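Local coordinates for protein Amuc_1102 (PDB 7DSZ) that is of uncertain function but adopts an immunoglobulin-like fold related to archaeal type IV pilus proteins, consistent with a role in a pilus-like assembly, at residues Thr11-Leu23 with Ala62-Phe76. Sequence-based numbering, arbitrary orientation. Where two conformers were deposited one is given.
Sequences TTSNPRMQVRVSL and AAPTPKSGYIDALTF
Ala62 and Ala63 pair antiparallel with Val19 and Gln18, at the end of strand 50-63 where strand 18-23 begins. Ala63 and Gln18 form the hydrogen-bonded pair, joined by a nearly straight bond from Gln18 N to Ala63 O (3.0 Å) and its return from Ala63 N to Gln18 O; a water also donates to Ala63 O. After the cis peptide before Pro64 the chain leaves the sheet and bends around Met17. With CG anti to the backbone N (chi1 179°), Met17 passes its CG and SD close to Pro64 O and lays SD across the Pro66 ring, Met17 SD lying 3.8 Å from Pro66 CD. A bend at the last torsion brings Met17 CE to Ile71 CG2 (4.0 Å). That same Ile71 methyl meets Val19 CG2 tip to tip at 3.9 Å. At the corner, Asp72 turns its carboxylate into the 11-13 loop: OD1 receives Thr12 OG1 at 2.7 Å on its syn lone pair and forms a salt bridge to Arg122 of the second subunit, while OD2 takes both Thr12 N (2.9 Å) and Thr11 OG1. Replacing Asp72 by an alanine would remove the carboxylate, and the Thr12 amide and hydroxyl, Thr11 OG1 and that arginine would probably be left without this partner. Beyond the corner, Leu74 CD1 reaches Val21 CG2 (3.9 Å), and Leu23 CD2 lies 4.0 Å from Phe76 CE2, the two side chains running antiparallel alongside one another. The contact thus joins the two sheets of the immunoglobulin-like sandwich at one end, with Val60 and Phe58 of strand 50-63 and Tyr143 of strand 134-143 continuing the core.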
ATOM      1  N   THR C  11     -11.872  22.747  -2.086  1.00 54.68           N
ATOM      2  CA  THR C  11     -10.589  23.434  -2.111  1.00 53.67           C
ATOM      3  C   THR C  11     -10.338  24.162  -0.789  1.00 53.66           C
ATOM      4  O   THR C  11     -11.242  24.788  -0.220  1.00 50.80           O
ATOM      5  CB  THR C  11     -10.540  24.413  -3.300  1.00 55.63           C
ATOM      6  OG1 THR C  11      -9.337  25.197  -3.248  1.00 52.18           O
ATOM      7  CG2 THR C  11     -11.765  25.339  -3.312  1.00 48.01           C
ATOM      8  N   THR C  12      -9.108  24.038  -0.277  1.00 46.35           N
ATOM      9  CA  THR C  12      -8.648  24.826   0.866  1.00 48.98           C
ATOM     10  C   THR C  12      -8.213  26.229   0.463  1.00 48.28           C
ATOM     11  O   THR C  12      -7.758  27.004   1.313  1.00 36.78           O
ATOM     12  CB  THR C  12      -7.471  24.134   1.564  1.00 43.93           C
ATOM     13  OG1 THR C  12      -6.348  24.067   0.671  1.00 29.24           O
ATOM     14  CG2 THR C  12      -7.852  22.750   1.990  1.00 38.58           C
ATOM     15  N   SER C  13      -8.327  26.555  -0.811  1.00 44.98           N
ATOM     16  CA  SER C  13      -7.774  27.765  -1.373  1.00 43.52           C
ATOM     17  C   SER C  13      -8.899  28.595  -1.981  1.00 38.30           C
ATOM     18  O   SER C  13     -10.082  28.302  -1.801  1.00 41.36           O
ATOM     19  CB  SER C  13      -6.705  27.398  -2.396  1.00 51.13           C
ATOM     20  OG  SER C  13      -7.041  26.194  -3.060  1.00 57.27           O
ATOM     21  N   ASN C  14      -8.516  29.638  -2.697  1.00 43.14           N
ATOM     22  CA  ASN C  14      -9.472  30.459  -3.421  1.00 41.21           C
ATOM     23  C   ASN C  14     -10.280  29.586  -4.378  1.00 39.58           C
ATOM     24  O   ASN C  14      -9.696  28.987  -5.294  1.00 38.85           O
ATOM     25  CB  ASN C  14      -8.718  31.548  -4.178  1.00 44.71           C
ATOM     26  CG  ASN C  14      -9.637  32.573  -4.808  1.00 42.05           C
ATOM     27  OD1 ASN C  14     -10.767  32.268  -5.185  1.00 46.87           O
ATOM     28  ND2 ASN C  14      -9.146  33.801  -4.937  1.00 50.88           N
ATOM     29  N   PRO C  15     -11.602  29.470  -4.207  1.00 38.99           N
ATOM     30  CA  PRO C  15     -12.385  28.611  -5.108  1.00 35.28           C
ATOM     31  C   PRO C  15     -12.555  29.196  -6.496  1.00 34.40           C
ATOM     32  O   PRO C  15     -12.939  28.460  -7.416  1.00 37.76           O
ATOM     33  CB  PRO C  15     -13.735  28.487  -4.388  1.00 41.38           C
ATOM     34  CG  PRO C  15     -13.834  29.748  -3.598  1.00 45.18           C
ATOM     35  CD  PRO C  15     -12.438  30.061  -3.148  1.00 38.48           C
ATOM     36  N   ARG C  16     -12.286  30.484  -6.675  1.00 37.01           N
ATOM     37  CA  ARG C  16     -12.291  31.088  -7.997  1.00 37.46           C
ATOM     38  C   ARG C  16     -10.963  30.923  -8.727  1.00 34.89           C
ATOM     39  O   ARG C  16     -10.894  31.227  -9.922  1.00 29.86           O
ATOM     40  CB  ARG C  16     -12.639  32.579  -7.897  1.00 48.83           C
ATOM     41  CG  ARG C  16     -13.993  32.893  -7.245  1.00 54.56           C
ATOM     42  CD  ARG C  16     -15.129  32.978  -8.266  1.00 64.50           C
ATOM     43  NE  ARG C  16     -15.570  31.660  -8.724  1.00 76.31           N
ATOM     44  CZ  ARG C  16     -16.475  31.459  -9.678  1.00 78.15           C
ATOM     45  NH1 ARG C  16     -17.042  32.493 -10.289  1.00 75.91           N
ATOM     46  NH2 ARG C  16     -16.812  30.221 -10.027  1.00 69.89           N
ATOM     47  N   MET C  17      -9.914  30.447  -8.052  1.00 31.19           N
ATOM     48  CA  MET C  17      -8.629  30.273  -8.723  1.00 25.57           C
ATOM     49  C   MET C  17      -8.753  29.274  -9.869  1.00 25.25           C
ATOM     50  O   MET C  17      -9.434  28.249  -9.759  1.00 27.62           O
ATOM     51  CB  MET C  17      -7.559  29.805  -7.726  1.00 29.35           C
ATOM     52  CG  MET C  17      -6.180  29.562  -8.344  1.00 25.92           C
ATOM     53  SD  MET C  17      -4.984  28.918  -7.128  1.00 27.17           S
ATOM     54  CE  MET C  17      -5.917  27.522  -6.519  1.00 26.87           C
ATOM     55  N   GLN C  18      -8.122  29.597 -10.991  1.00 23.15           N
ATOM     56  CA  GLN C  18      -8.061  28.709 -12.134  1.00 21.93           C
ATOM     57  C   GLN C  18      -6.609  28.335 -12.373  1.00 20.03           C
ATOM     58  O   GLN C  18      -5.686  29.046 -11.975  1.00 21.29           O
ATOM     59  CB  GLN C  18      -8.670  29.346 -13.390  1.00 23.88           C
ATOM     60  CG  GLN C  18     -10.081  29.866 -13.166  1.00 22.33           C
ATOM     61  CD  GLN C  18     -10.686  30.446 -14.432  1.00 28.16           C
ATOM     62  OE1 GLN C  18     -11.008  29.724 -15.370  1.00 33.44           O
ATOM     63  NE2 GLN C  18     -10.818  31.754 -14.469  1.00 29.51           N
ATOM     64  N   VAL C  19      -6.419  27.217 -13.050  1.00 22.68           N
ATOM     65  CA  VAL C  19      -5.118  26.582 -13.176  1.00 22.59           C
ATOM     66  C   VAL C  19      -4.890  26.226 -14.636  1.00 23.66           C
ATOM     67  O   VAL C  19      -5.816  25.781 -15.325  1.00 24.59           O
ATOM     68  CB  VAL C  19      -5.068  25.331 -12.262  1.00 28.79           C
ATOM     69  CG1 VAL C  19      -3.940  24.421 -12.632  1.00 30.17           C
ATOM     70  CG2 VAL C  19      -4.985  25.761 -10.796  1.00 30.71           C
ATOM     71  N   ARG C  20      -3.662  26.423 -15.104  1.00 21.93           N
ATOM     72  CA  ARG C  20      -3.233  25.989 -16.422  1.00 23.28           C
ATOM     73  C   ARG C  20      -2.012  25.092 -16.301  1.00 23.91           C
ATOM     74  O   ARG C  20      -1.075  25.391 -15.550  1.00 26.03           O
ATOM     75  CB  ARG C  20      -2.910  27.177 -17.321  1.00 26.04           C
ATOM     76  CG  ARG C  20      -4.147  28.010 -17.638  1.00 22.70           C
ATOM     77  CD  ARG C  20      -5.126  27.213 -18.493  1.00 30.69           C
ATOM     78  NE  ARG C  20      -6.361  27.943 -18.774  1.00 34.61           N
ATOM     79  CZ  ARG C  20      -7.483  27.837 -18.069  1.00 31.22           C
ATOM     80  NH1 ARG C  20      -7.562  27.025 -17.017  1.00 27.32           N
ATOM     81  NH2 ARG C  20      -8.546  28.546 -18.423  1.00 28.57           N
ATOM     82  N   VAL C  21      -2.029  23.997 -17.051  1.00 21.28           N
ATOM     83  CA  VAL C  21      -0.983  22.985 -17.000  1.00 19.71           C
ATOM     84  C   VAL C  21      -0.343  22.885 -18.378  1.00 23.42           C
ATOM     85  O   VAL C  21      -1.031  22.644 -19.377  1.00 24.11           O
ATOM     86  CB  VAL C  21      -1.547  21.624 -16.557  1.00 17.98           C
ATOM     87  CG1 VAL C  21      -0.457  20.573 -16.584  1.00 22.14           C
ATOM     88  CG2 VAL C  21      -2.134  21.743 -15.154  1.00 18.75           C
ATOM     89  N   SER C  22       0.963  23.100 -18.440  1.00 19.90           N
ATOM     90  CA  SER C  22       1.724  22.944 -19.671  0.50 21.55           C
ATOM     91  C   SER C  22       2.327  21.544 -19.680  1.00 24.04           C
ATOM     92  O   SER C  22       3.234  21.253 -18.899  1.00 22.24           O
ATOM     93  CB  SER C  22       2.816  24.003 -19.777  0.50 26.71           C
ATOM     94  OG  SER C  22       3.584  23.799 -20.948  0.50 30.08           O
ATOM     95  N   LEU C  23       1.822  20.678 -20.558  1.00 23.24           N
ATOM     96  CA  LEU C  23       2.336  19.316 -20.701  1.00 23.44           C
ATOM     97  C   LEU C  23       3.386  19.237 -21.796  1.00 27.69           C
ATOM     98  O   LEU C  23       3.282  19.913 -22.820  1.00 26.72           O
ATOM     99  CB  LEU C  23       1.208  18.340 -21.042  1.00 21.21           C
ATOM    100  CG  LEU C  23       0.093  18.144 -20.028  1.00 23.34           C
ATOM    101  CD1 LEU C  23      -1.001  17.277 -20.645  1.00 21.83           C
ATOM    102  CD2 LEU C  23       0.650  17.475 -18.759  1.00 21.36           C
ATOM    103  N   ALA C  62      -1.118  29.592 -12.440  1.00 19.36           N
ATOM    104  CA  ALA C  62      -2.443  29.818 -11.892  1.00 16.95           C
ATOM    105  C   ALA C  62      -2.783  31.306 -11.882  1.00 17.65           C
ATOM    106  O   ALA C  62      -1.905  32.175 -11.861  1.00 19.56           O
ATOM    107  CB  ALA C  62      -2.568  29.257 -10.464  1.00 19.14           C
ATOM    108  N   ALA C  63      -4.087  31.564 -11.854  1.00 23.61           N
ATOM    109  CA  ALA C  63      -4.678  32.894 -11.806  1.00 22.36           C
ATOM    110  C   ALA C  63      -5.816  32.896 -10.788  1.00 21.72           C
ATOM    111  O   ALA C  63      -6.865  32.285 -11.023  1.00 25.70           O
ATOM    112  CB  ALA C  63      -5.173  33.295 -13.201  1.00 22.56           C
ATOM    113  N   PRO C  64      -5.653  33.550  -9.632  1.00 22.86           N
ATOM    114  CA  PRO C  64      -4.428  34.227  -9.220  1.00 19.64           C
ATOM    115  C   PRO C  64      -3.440  33.216  -8.654  1.00 24.26           C
ATOM    116  O   PRO C  64      -3.802  32.052  -8.480  1.00 24.18           O
ATOM    117  CB  PRO C  64      -4.914  35.196  -8.136  1.00 24.22           C
ATOM    118  CG  PRO C  64      -6.061  34.481  -7.520  1.00 26.06           C
ATOM    119  CD  PRO C  64      -6.728  33.702  -8.636  1.00 24.63           C
ATOM    120  N   THR C  65      -2.239  33.657  -8.372  1.00 21.20           N
ATOM    121  CA  THR C  65      -1.229  32.736  -7.859  1.00 22.92           C
ATOM    122  C   THR C  65      -1.499  32.445  -6.387  1.00 21.70           C
ATOM    123  O   THR C  65      -1.668  33.381  -5.597  1.00 24.17           O
ATOM    124  CB  THR C  65       0.156  33.325  -8.061  1.00 22.36           C
ATOM    125  OG1 THR C  65       0.355  33.551  -9.458  1.00 20.05           O
ATOM    126  CG2 THR C  65       1.246  32.368  -7.558  1.00 24.19           C
ATOM    127  N   PRO C  66      -1.584  31.175  -5.990  1.00 20.95           N
ATOM    128  CA  PRO C  66      -1.880  30.861  -4.587  1.00 24.25           C
ATOM    129  C   PRO C  66      -0.754  31.335  -3.682  1.00 21.30           C
ATOM    130  O   PRO C  66       0.422  31.216  -4.014  1.00 21.08           O
ATOM    131  CB  PRO C  66      -2.017  29.332  -4.575  1.00 22.53           C
ATOM    132  CG  PRO C  66      -1.220  28.871  -5.755  1.00 24.54           C
ATOM    133  CD  PRO C  66      -1.373  29.967  -6.804  1.00 19.65           C
ATOM    134  N   LYS C  67      -1.145  31.897  -2.531  1.00 21.91           N
ATOM    135  CA  LYS C  67      -0.162  32.443  -1.601  0.50 26.41           C
ATOM    136  C   LYS C  67       0.834  31.386  -1.144  1.00 26.33           C
ATOM    137  O   LYS C  67       2.021  31.692  -0.959  1.00 25.63           O
ATOM    138  CB  LYS C  67      -0.865  33.061  -0.392  0.50 28.64           C
ATOM    139  CG  LYS C  67      -1.740  34.259  -0.739  0.50 29.15           C
ATOM    140  CD  LYS C  67      -0.971  35.271  -1.565  0.50 33.66           C
ATOM    141  CE  LYS C  67      -1.829  36.483  -1.883  0.50 33.91           C
ATOM    142  NZ  LYS C  67      -1.155  37.377  -2.859  0.50 46.99           N
ATOM    143  N   SER C  68       0.386  30.138  -0.993  1.00 24.96           N
ATOM    144  CA  SER C  68       1.247  29.050  -0.549  1.00 24.56           C
ATOM    145  C   SER C  68       2.228  28.588  -1.620  1.00 24.32           C
ATOM    146  O   SER C  68       3.169  27.855  -1.297  1.00 26.31           O
ATOM    147  CB  SER C  68       0.384  27.863  -0.086  1.00 21.98           C
ATOM    148  OG  SER C  68      -0.160  27.148  -1.206  1.00 21.89           O
ATOM    149  N   GLY C  69       2.025  28.976  -2.877  1.00 20.55           N
ATOM    150  CA  GLY C  69       2.863  28.491  -3.955  1.00 21.17           C
ATOM    151  C   GLY C  69       2.474  27.130  -4.482  1.00 18.70           C
ATOM    152  O   GLY C  69       3.193  26.584  -5.336  1.00 21.43           O
ATOM    153  N   TYR C  70       1.359  26.577  -4.008  1.00 18.85           N
ATOM    154  CA  TYR C  70       0.920  25.229  -4.350  1.00 20.06           C
ATOM    155  C   TYR C  70      -0.583  25.218  -4.563  1.00 18.71           C
ATOM    156  O   TYR C  70      -1.313  26.035  -3.995  1.00 22.76           O
ATOM    157  CB  TYR C  70       1.211  24.234  -3.225  1.00 17.60           C
ATOM    158  CG  TYR C  70       2.641  23.865  -2.983  1.00 19.27           C
ATOM    159  CD1 TYR C  70       3.507  24.717  -2.299  1.00 19.39           C
ATOM    160  CD2 TYR C  70       3.113  22.630  -3.391  1.00 22.22           C
ATOM    161  CE1 TYR C  70       4.825  24.336  -2.049  1.00 23.14           C
ATOM    162  CE2 TYR C  70       4.419  22.248  -3.161  1.00 21.65           C
ATOM    163  CZ  TYR C  70       5.270  23.103  -2.486  1.00 22.74           C
ATOM    164  OH  TYR C  70       6.573  22.698  -2.269  1.00 23.61           O
ATOM    165  N   ILE C  71      -1.052  24.253  -5.355  1.00 20.83           N
ATOM    166  CA  ILE C  71      -2.477  23.963  -5.448  1.00 16.43           C
ATOM    167  C   ILE C  71      -2.751  22.638  -4.742  1.00 23.02           C
ATOM    168  O   ILE C  71      -1.858  21.801  -4.557  1.00 21.35           O
ATOM    169  CB  ILE C  71      -3.005  23.927  -6.899  1.00 19.90           C
ATOM    170  CG1 ILE C  71      -2.330  22.811  -7.708  1.00 18.58           C
ATOM    171  CG2 ILE C  71      -2.819  25.300  -7.580  1.00 22.31           C
ATOM    172  CD1 ILE C  71      -2.881  22.654  -9.147  1.00 17.20           C
ATOM    173  N   ASP C  72      -4.018  22.454  -4.356  1.00 19.22           N
ATOM    174  CA  ASP C  72      -4.419  21.286  -3.572  1.00 18.32           C
ATOM    175  C   ASP C  72      -4.106  19.979  -4.284  1.00 19.08           C
ATOM    176  O   ASP C  72      -3.565  19.048  -3.676  1.00 19.14           O
ATOM    177  CB  ASP C  72      -5.914  21.335  -3.274  1.00 21.17           C
ATOM    178  CG  ASP C  72      -6.259  22.287  -2.164  1.00 32.71           C
ATOM    179  OD1 ASP C  72      -5.431  22.470  -1.244  1.00 24.63           O
ATOM    180  OD2 ASP C  72      -7.380  22.832  -2.217  1.00 28.98           O
ATOM    181  N   ALA C  73      -4.510  19.862  -5.554  1.00 21.04           N
ATOM    182  CA  ALA C  73      -4.443  18.577  -6.251  1.00 18.51           C
ATOM    183  C   ALA C  73      -4.615  18.783  -7.747  1.00 19.99           C
ATOM    184  O   ALA C  73      -5.160  19.789  -8.194  1.00 21.07           O
ATOM    185  CB  ALA C  73      -5.511  17.596  -5.758  1.00 21.34           C
ATOM    186  N   LEU C  74      -4.152  17.787  -8.508  1.00 18.96           N
ATOM    187  CA  LEU C  74      -4.404  17.645  -9.936  1.00 16.67           C
ATOM    188  C   LEU C  74      -4.634  16.170 -10.189  1.00 21.88           C
ATOM    189  O   LEU C  74      -3.905  15.331  -9.647  1.00 19.79           O
ATOM    190  CB  LEU C  74      -3.210  18.083 -10.793  1.00 19.15           C
ATOM    191  CG  LEU C  74      -2.887  19.539 -11.023  1.00 22.38           C
ATOM    192  CD1 LEU C  74      -1.641  19.613 -11.884  1.00 20.55           C
ATOM    193  CD2 LEU C  74      -4.097  20.199 -11.723  1.00 20.32           C
ATOM    194  N   THR C  75      -5.606  15.845 -11.027  1.00 21.38           N
ATOM    195  CA  THR C  75      -5.840  14.453 -11.395  1.00 16.95           C
ATOM    196  C   THR C  75      -5.307  14.203 -12.798  1.00 19.47           C
ATOM    197  O   THR C  75      -5.680  14.904 -13.745  1.00 21.05           O
ATOM    198  CB  THR C  75      -7.326  14.109 -11.297  1.00 21.27           C
ATOM    199  OG1 THR C  75      -7.727  14.188  -9.925  1.00 24.01           O
ATOM    200  CG2 THR C  75      -7.582  12.695 -11.799  1.00 25.70           C
ATOM    201  N   PHE C  76      -4.406  13.238 -12.925  1.00 18.46           N
ATOM    202  CA  PHE C  76      -3.865  12.826 -14.214  1.00 16.83           C
ATOM    203  C   PHE C  76      -4.537  11.528 -14.625  1.00 20.33           C
ATOM    204  O   PHE C  76      -4.515  10.560 -13.868  1.00 21.31           O
ATOM    205  CB  PHE C  76      -2.352  12.607 -14.133  1.00 17.17           C
ATOM    206  CG  PHE C  76      -1.550  13.864 -14.255  1.00 17.31           C
ATOM    207  CD1 PHE C  76      -1.642  14.855 -13.286  1.00 17.25           C
ATOM    208  CD2 PHE C  76      -0.703  14.057 -15.334  1.00 17.08           C
ATOM    209  CE1 PHE C  76      -0.894  16.023 -13.391  1.00 17.43           C
ATOM    210  CE2 PHE C  76       0.048  15.232 -15.450  1.00 18.45           C
ATOM    211  CZ  PHE C  76      -0.061  16.220 -14.467  1.00 17.26           C
TER
HETATM  212  O   HOH W   1      -5.939  24.530  -4.753  1.00 32.59           O
HETATM  213  O   HOH W   2      -9.180  33.059 -12.092  1.00 33.88           O